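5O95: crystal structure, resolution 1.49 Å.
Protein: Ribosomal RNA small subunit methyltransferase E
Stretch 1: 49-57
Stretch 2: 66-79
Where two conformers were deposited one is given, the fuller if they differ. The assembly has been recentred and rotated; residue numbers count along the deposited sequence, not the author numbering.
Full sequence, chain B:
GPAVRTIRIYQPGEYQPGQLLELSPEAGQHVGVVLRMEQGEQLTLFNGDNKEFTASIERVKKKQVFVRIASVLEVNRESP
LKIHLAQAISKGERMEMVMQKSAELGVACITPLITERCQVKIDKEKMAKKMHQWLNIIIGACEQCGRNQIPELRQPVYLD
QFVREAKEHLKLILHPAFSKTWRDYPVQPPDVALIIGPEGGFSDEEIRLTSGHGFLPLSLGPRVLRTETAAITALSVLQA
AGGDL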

ATOM      1  N   ASP B  49     -24.944  -6.315   4.578  1.00 15.45           N
ATOM      2  CA  ASP B  49     -25.651  -5.604   5.623  1.00 15.18           C
ATOM      3  C   ASP B  49     -25.201  -6.102   6.996  1.00 15.40           C
ATOM      4  O   ASP B  49     -25.978  -6.135   7.951  1.00 17.42           O
ATOM      5  CB  ASP B  49     -27.164  -5.748   5.441  1.00 16.88           C
ATOM      6  CG  ASP B  49     -27.960  -4.743   6.258  1.00 21.73           C
ATOM      7  OD1 ASP B  49     -27.471  -3.616   6.508  1.00 26.75           O
ATOM      8  OD2 ASP B  49     -29.090  -5.097   6.653  1.00 27.55           O
ATOM      9  N   ASN B  50     -23.915  -6.479   7.098  1.00 14.88           N
ATOM     10  CA  ASN B  50     -23.291  -6.808   8.383  1.00 14.99           C
ATOM     11  C   ASN B  50     -23.919  -8.028   9.058  1.00 15.84           C
ATOM     12  O   ASN B  50     -23.969  -8.116  10.297  1.00 16.51           O
ATOM     13  CB  ASN B  50     -23.221  -5.576   9.279  1.00 15.64           C
ATOM     14  CG  ASN B  50     -22.386  -4.492   8.639  1.00 17.31           C
ATOM     15  OD1 ASN B  50     -21.230  -4.729   8.320  1.00 20.11           O
ATOM     16  ND2 ASN B  50     -22.982  -3.319   8.396  1.00 20.39           N
ATOM     17  N   LYS B  51     -24.388  -8.978   8.254  0.55 16.84           N
ATOM     18  CA  LYS B  51     -24.771 -10.295   8.746  0.55 13.82           C
ATOM     19  C   LYS B  51     -23.867 -11.342   8.115  0.55 15.89           C
ATOM     20  O   LYS B  51     -23.587 -11.286   6.911  0.55 17.81           O
ATOM     21  CB  LYS B  51     -26.230 -10.613   8.422  0.55 15.24           C
ATOM     22  CG  LYS B  51     -27.201  -9.745   9.195  0.55 20.37           C
ATOM     23  CD  LYS B  51     -28.646 -10.061   8.815  0.55 20.25           C
ATOM     24  CE  LYS B  51     -29.600  -9.070   9.452  0.55 25.49           C
ATOM     25  NZ  LYS B  51     -30.999  -9.327   9.016  0.55 27.15           N
ATOM     26  N   GLU B  52     -23.428 -12.297   8.930  1.00 16.83           N
ATOM     27  CA  GLU B  52     -22.642 -13.442   8.483  1.00 14.01           C
ATOM     28  C   GLU B  52     -23.491 -14.697   8.634  1.00 19.91           C
ATOM     29  O   GLU B  52     -24.124 -14.898   9.676  1.00 20.17           O
ATOM     30  CB  GLU B  52     -21.363 -13.588   9.309  1.00 16.69           C
ATOM     31  CG  GLU B  52     -20.274 -12.591   8.896  1.00 13.26           C
ATOM     32  CD  GLU B  52     -18.996 -12.773   9.680  1.00 21.53           C
ATOM     33  OE1 GLU B  52     -18.840 -13.761  10.429  1.00 20.94           O
ATOM     34  OE2 GLU B  52     -18.099 -11.922   9.524  1.00 20.25           O
ATOM     35  N   PHE B  53     -23.504 -15.531   7.592  1.00 18.41           N
ATOM     36  CA  PHE B  53     -24.308 -16.750   7.553  1.00 15.12           C
ATOM     37  C   PHE B  53     -23.347 -17.929   7.535  1.00 19.64           C
ATOM     38  O   PHE B  53     -22.590 -18.109   6.580  1.00 20.94           O
ATOM     39  CB  PHE B  53     -25.204 -16.733   6.320  1.00 14.56           C
ATOM     40  CG  PHE B  53     -26.124 -15.544   6.274  1.00 18.69           C
ATOM     41  CD1 PHE B  53     -25.680 -14.332   5.732  1.00 17.34           C
ATOM     42  CD2 PHE B  53     -27.427 -15.636   6.768  1.00 16.56           C
ATOM     43  CE1 PHE B  53     -26.506 -13.222   5.719  1.00 19.62           C
ATOM     44  CE2 PHE B  53     -28.261 -14.532   6.767  1.00 17.25           C
ATOM     45  CZ  PHE B  53     -27.802 -13.322   6.217  1.00 18.68           C
ATOM     46  N   THR B  54     -23.350 -18.717   8.601  1.00 18.23           N
ATOM     47  CA  THR B  54     -22.504 -19.899   8.634  1.00 19.08           C
ATOM     48  C   THR B  54     -23.186 -20.975   7.819  1.00 23.12           C
ATOM     49  O   THR B  54     -24.359 -21.290   8.061  1.00 20.97           O
ATOM     50  CB  THR B  54     -22.288 -20.358  10.074  1.00 20.92           C
ATOM     51  OG1 THR B  54     -21.652 -19.314  10.808  1.00 22.27           O
ATOM     52  CG2 THR B  54     -21.393 -21.599  10.113  1.00 24.65           C
ATOM     53  N   ALA B  55     -22.476 -21.524   6.840  1.00 20.42           N
ATOM     54  CA  ALA B  55     -23.098 -22.408   5.873  1.00 20.10           C
ATOM     55  C   ALA B  55     -22.157 -23.562   5.573  1.00 21.59           C
ATOM     56  O   ALA B  55     -20.959 -23.510   5.850  1.00 23.42           O
ATOM     57  CB  ALA B  55     -23.468 -21.682   4.567  1.00 18.61           C
ATOM     58  N   SER B  56     -22.723 -24.612   5.009  1.00 20.74           N
ATOM     59  CA  SER B  56     -21.930 -25.723   4.525  1.00 27.91           C
ATOM     60  C   SER B  56     -22.439 -26.124   3.155  1.00 23.32           C
ATOM     61  O   SER B  56     -23.614 -25.927   2.814  1.00 23.38           O
ATOM     62  CB  SER B  56     -21.960 -26.906   5.476  1.00 37.86           C
ATOM     63  OG  SER B  56     -23.281 -27.371   5.605  1.00 32.72           O
ATOM     64  N   ILE B  57     -21.538 -26.688   2.367  1.00 23.06           N
ATOM     65  CA  ILE B  57     -21.878 -27.066   1.004  1.00 26.91           C
ATOM     66  C   ILE B  57     -22.638 -28.381   1.050  1.00 26.33           C
ATOM     67  O   ILE B  57     -22.107 -29.400   1.503  1.00 26.89           O
ATOM     68  CB  ILE B  57     -20.625 -27.165   0.129  1.00 20.25           C
ATOM     69  CG1 ILE B  57     -19.972 -25.780   0.050  1.00 23.62           C
ATOM     70  CG2 ILE B  57     -21.008 -27.684  -1.244  1.00 24.02           C
ATOM     71  CD1 ILE B  57     -18.819 -25.687  -0.940  1.00 26.72           C
ATOM     72  N   PHE B  66     -25.158 -25.644  -3.880  1.00 20.49           N
ATOM     73  CA  PHE B  66     -26.240 -25.492  -2.908  1.00 24.75           C
ATOM     74  C   PHE B  66     -25.668 -25.555  -1.493  1.00 20.99           C
ATOM     75  O   PHE B  66     -24.997 -26.524  -1.138  1.00 23.21           O
ATOM     76  CB  PHE B  66     -27.288 -26.595  -3.085  1.00 20.33           C
ATOM     77  CG  PHE B  66     -27.969 -26.559  -4.416  1.00 22.18           C
ATOM     78  CD1 PHE B  66     -27.422 -27.216  -5.507  1.00 27.69           C
ATOM     79  CD2 PHE B  66     -29.149 -25.850  -4.589  1.00 22.67           C
ATOM     80  CE1 PHE B  66     -28.040 -27.171  -6.745  1.00 36.51           C
ATOM     81  CE2 PHE B  66     -29.780 -25.812  -5.825  1.00 27.20           C
ATOM     82  CZ  PHE B  66     -29.222 -26.467  -6.901  1.00 28.62           C
ATOM     83  N   VAL B  67     -25.936 -24.532  -0.696  1.00 16.07           N
ATOM     84  CA  VAL B  67     -25.390 -24.451   0.654  1.00 19.14           C
ATOM     85  C   VAL B  67     -26.528 -24.419   1.659  1.00 22.24           C
ATOM     86  O   VAL B  67     -27.593 -23.848   1.414  1.00 23.92           O
ATOM     87  CB  VAL B  67     -24.424 -23.262   0.851  1.00 19.17           C
ATOM     88  CG1 VAL B  67     -23.406 -23.234  -0.276  1.00 20.07           C
ATOM     89  CG2 VAL B  67     -25.180 -21.935   0.976  1.00 21.38           C
ATOM     90  N   ARG B  68     -26.291 -25.035   2.806  1.00 20.83           N
ATOM     91  CA  ARG B  68     -27.272 -25.093   3.877  1.00 21.76           C
ATOM     92  C   ARG B  68     -26.862 -24.073   4.930  1.00 17.28           C
ATOM     93  O   ARG B  68     -25.752 -24.142   5.464  1.00 20.50           O
ATOM     94  CB  ARG B  68     -27.340 -26.509   4.450  1.00 20.89           C
ATOM     95  CG  ARG B  68     -28.374 -26.687   5.563  1.00 24.10           C
ATOM     96  CD  ARG B  68     -29.810 -26.500   5.050  1.00 23.34           C
ATOM     97  NE  ARG B  68     -30.171 -27.488   4.036  1.00 27.60           N
ATOM     98  CZ  ARG B  68     -31.393 -27.622   3.526  1.00 27.53           C
ATOM     99  NH1 ARG B  68     -32.366 -26.820   3.931  1.00 27.22           N
ATOM    100  NH2 ARG B  68     -31.640 -28.549   2.605  1.00 27.26           N
ATOM    101  N   ILE B  69     -27.729 -23.091   5.169  1.00 20.55           N
ATOM    102  CA  ILE B  69     -27.479 -22.056   6.162  1.00 20.04           C
ATOM    103  C   ILE B  69     -27.719 -22.654   7.542  1.00 19.11           C
ATOM    104  O   ILE B  69     -28.831 -23.104   7.847  1.00 23.14           O
ATOM    105  CB  ILE B  69     -28.403 -20.845   5.954  1.00 22.38           C
ATOM    106  CG1 ILE B  69     -28.390 -20.361   4.501  1.00 37.18           C
ATOM    107  CG2 ILE B  69     -28.038 -19.742   6.938  1.00 20.59           C
ATOM    108  CD1 ILE B  69     -27.105 -19.791   4.080  1.00 31.38           C
ATOM    109  N   ALA B  70     -26.684 -22.658   8.383  1.00 19.54           N
ATOM    110  CA  ALA B  70     -26.832 -23.187   9.738  1.00 18.23           C
ATOM    111  C   ALA B  70     -27.182 -22.108  10.755  1.00 22.75           C
ATOM    112  O   ALA B  70     -27.987 -22.349  11.666  1.00 24.22           O
ATOM    113  CB  ALA B  70     -25.542 -23.884  10.168  1.00 21.93           C
ATOM    114  N   SER B  71     -26.582 -20.928  10.645  1.00 20.93           N
ATOM    115  CA  SER B  71     -26.779 -19.918  11.671  1.00 21.21           C
ATOM    116  C   SER B  71     -26.404 -18.558  11.104  1.00 19.13           C
ATOM    117  O   SER B  71     -25.756 -18.451  10.053  1.00 20.47           O
ATOM    118  CB  SER B  71     -25.990 -20.243  12.939  1.00 22.07           C
ATOM    119  OG  SER B  71     -24.604 -20.175  12.643  1.00 22.19           O
ATOM    120  N   VAL B  72     -26.892 -17.516  11.776  1.00 17.72           N
ATOM    121  CA  VAL B  72     -26.740 -16.128  11.347  1.00 20.54           C
ATOM    122  C   VAL B  72     -26.179 -15.322  12.510  1.00 21.32           C
ATOM    123  O   VAL B  72     -26.571 -15.534  13.660  1.00 19.10           O
ATOM    124  CB  VAL B  72     -28.092 -15.534  10.894  1.00 24.95           C
ATOM    125  CG1 VAL B  72     -27.880 -14.159  10.248  1.00 25.52           C
ATOM    126  CG2 VAL B  72     -28.790 -16.470   9.930  1.00 17.32           C
ATOM    127  N   LEU B  73     -25.239 -14.409  12.230  1.00 22.61           N
ATOM    128  CA  LEU B  73     -24.625 -13.619  13.296  1.00 21.62           C
ATOM    129  C   LEU B  73     -24.418 -12.203  12.787  1.00 16.16           C
ATOM    130  O   LEU B  73     -23.929 -12.023  11.669  1.00 20.75           O
ATOM    131  CB  LEU B  73     -23.266 -14.201  13.704  1.00 20.90           C
ATOM    132  CG  LEU B  73     -22.580 -13.487  14.871  1.00 19.52           C
ATOM    133  CD1 LEU B  73     -23.399 -13.666  16.157  1.00 22.91           C
ATOM    134  CD2 LEU B  73     -21.167 -14.022  15.084  1.00 24.88           C
ATOM    135  N   GLU B  74     -24.799 -11.206  13.576  1.00 17.47           N
ATOM    136  CA  GLU B  74     -24.525  -9.824  13.202  1.00 17.78           C
ATOM    137  C   GLU B  74     -23.071  -9.503  13.519  1.00 18.48           C
ATOM    138  O   GLU B  74     -22.628  -9.658  14.668  1.00 20.99           O
ATOM    139  CB  GLU B  74     -25.473  -8.874  13.926  1.00 20.54           C
ATOM    140  CG  GLU B  74     -26.927  -9.247  13.652  1.00 32.82           C
ATOM    141  CD  GLU B  74     -27.898  -8.099  13.837  1.00 69.10           C
ATOM    142  OE1 GLU B  74     -27.468  -7.018  14.285  1.00 71.56           O
ATOM    143  OE2 GLU B  74     -29.097  -8.283  13.529  1.00 64.00           O
ATOM    144  N   VAL B  75     -22.322  -9.073  12.496  1.00 17.07           N
ATOM    145  CA  VAL B  75     -20.891  -8.802  12.637  1.00 16.97           C
ATOM    146  C   VAL B  75     -20.547  -7.568  11.801  1.00 14.60           C
ATOM    147  O   VAL B  75     -20.753  -7.555  10.579  1.00 16.83           O
ATOM    148  CB  VAL B  75     -20.006  -9.985  12.199  1.00 15.69           C
ATOM    149  CG1 VAL B  75     -18.515  -9.655  12.420  1.00 17.70           C
ATOM    150  CG2 VAL B  75     -20.375 -11.272  12.899  1.00 17.47           C
ATOM    151  N   ASN B  76     -20.023  -6.535  12.451  1.00 18.86           N
ATOM    152  CA  ASN B  76     -19.741  -5.275  11.772  1.00 18.91           C
ATOM    153  C   ASN B  76     -18.258  -4.972  11.940  1.00 15.47           C
ATOM    154  O   ASN B  76     -17.775  -4.853  13.067  1.00 20.07           O
ATOM    155  CB  ASN B  76     -20.592  -4.166  12.396  1.00 19.53           C
ATOM    156  CG  ASN B  76     -20.502  -2.853  11.638  1.00 24.12           C
ATOM    157  OD1 ASN B  76     -19.408  -2.334  11.391  1.00 22.70           O
ATOM    158  ND2 ASN B  76     -21.655  -2.324  11.231  1.00 24.51           N
ATOM    159  N   ARG B  77     -17.553  -4.823  10.815  1.00 14.80           N
ATOM    160  CA  ARG B  77     -16.138  -4.457  10.838  1.00 16.41           C
ATOM    161  C   ARG B  77     -15.901  -3.134  10.136  1.00 17.29           C
ATOM    162  O   ARG B  77     -14.807  -2.895   9.605  1.00 20.24           O
ATOM    163  CB  ARG B  77     -15.266  -5.554  10.232  1.00 15.36           C
ATOM    164  CG  ARG B  77     -15.294  -6.830  11.033  1.00 17.37           C
ATOM    165  CD  ARG B  77     -14.325  -7.887  10.485  1.00 17.53           C
ATOM    166  NE  ARG B  77     -14.377  -9.049  11.372  1.00 18.91           N
ATOM    167  CZ  ARG B  77     -15.137 -10.119  11.127  1.00 16.39           C
ATOM    168  NH1 ARG B  77     -15.854 -10.204  10.008  1.00 15.26           N
ATOM    169  NH2 ARG B  77     -15.158 -11.115  12.020  1.00 18.64           N
ATOM    170  N   GLU B  78     -16.897  -2.247  10.170  1.00 18.73           N
ATOM    171  CA  GLU B  78     -16.795  -0.930   9.559  1.00 18.12           C
ATOM    172  C   GLU B  78     -16.154   0.071  10.517  1.00 17.69           C
ATOM    173  O   GLU B  78     -16.309  -0.004  11.742  1.00 18.47           O
ATOM    174  CB  GLU B  78     -18.182  -0.422   9.157  1.00 20.18           C
ATOM    175  CG  GLU B  78     -18.875  -1.324   8.129  1.00 17.66           C
ATOM    176  CD  GLU B  78     -18.047  -1.509   6.864  1.00 19.05           C
ATOM    177  OE1 GLU B  78     -17.805  -0.490   6.168  1.00 20.13           O
ATOM    178  OE2 GLU B  78     -17.637  -2.658   6.558  1.00 18.43           O
ATOM    179  N   SER B  79     -15.409   1.045   9.928  1.00 16.51           N
ATOM    180  CA  SER B  79     -14.814   2.084  10.740  1.00 16.95           C
ATOM    181  C   SER B  79     -15.860   3.146  11.060  1.00 18.93           C
ATOM    182  O   SER B  79     -16.708   3.458  10.214  1.00 19.65           O
ATOM    183  CB  SER B  79     -13.675   2.752   9.974  1.00 17.79           C
ATOM    184  OG  SER B  79     -13.228   3.888  10.691  1.00 20.63           O
TER
HETATM  185  O   HOH W   1     -18.621  -4.730   8.125  1.00 16.89           O
HETATM  186  O   HOH W   2     -16.766 -13.547  12.119  1.00 22.89           O
HETATM  187  O   HOH W   3     -24.714 -25.903   7.288  1.00 25.84           O

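Residues 51-57 and 66-74 form neighbouring antiparallel strands, their N-to-C directions 144° apart, and the two stretches bury 908 Å² between them. The largest shares belong to Glu52, Asn50 and Thr54, each of which joins backbone pairing to a different local task. Glu52 faces Leu73 in a hydrogen-bonded pair: Glu52 N donates to Leu73 O (2.8 Å) and Leu73 N to Glu52 O (2.8 Å), the first almost straight at 176°. Its side chain leaves the sheet on the same face as Thr54 and Ser56, then runs back in extended form (chi1 m, chi2 t) along Val75, with Glu52 OE2 3.7 Å from Val75 CG1. There it meets Arg77 in a salt bridge, Arg77 NH1 donating to Glu52 OE2 at 2.9 Å. The carboxylate oxygen lies at the edge of the guanidinium, near its plane, where the N-H bonds point. Water 2 doubles the link, donating to Glu52 OE1 (2.7 Å) and accepting from Arg77 NH2 (2.9 Å), so both carboxylate oxygens are engaged.

Asn50 carries the pairing past the start of its strand. Val75 N donates to Asn50 O (2.9 Å), and Glu74 CA approaches the same oxygen at 3.4 Å in a CA-H...O contact. The CA-to-CB bond of Asn50 points toward the other stretch, and the side chain is joined to it through water 1, which donates to Asn50 OD1 (2.6 Å) and Glu78 OE2 (2.8 Å) and accepts from Arg77 N (2.9 Å). Within the segment beyond the strand, Glu78 N donates to Asn76 OD1 (2.8 Å).

Thr54 sits at a beta bulge. Thr54 N donates to Ser71 O (2.8 Å), but Thr54 O receives two amides, Ala70 N at 2.7 Å and, weakly, Ser71 N at 3.4 Å. The extra residue shifts the register by one, so Ala55 pairs with Ile69. Regular pairing then resumes: Ser56 N donates to Arg68 O (3.1 Å) and Arg68 N to Ser56 O (2.8 Å), while water 3 bridges Ser56 OG and Arg68 O, 2.7 Å from each.

The face bearing Phe53, Ala55 and Ile57 is apolar and buried at these three residues. Val72 CG1 packs 3.5 Å from Phe53 CE2, and Ile69 CG2 lies at the ring edge, 4.2 Å from Phe53 CD2. The small Ala55 CB touches both Val67 CG2 (4.0 Å) and Ile69 CD1 (4.1 Å), and Ile57 CG1 meets Val67 CG1 at 4.3 Å.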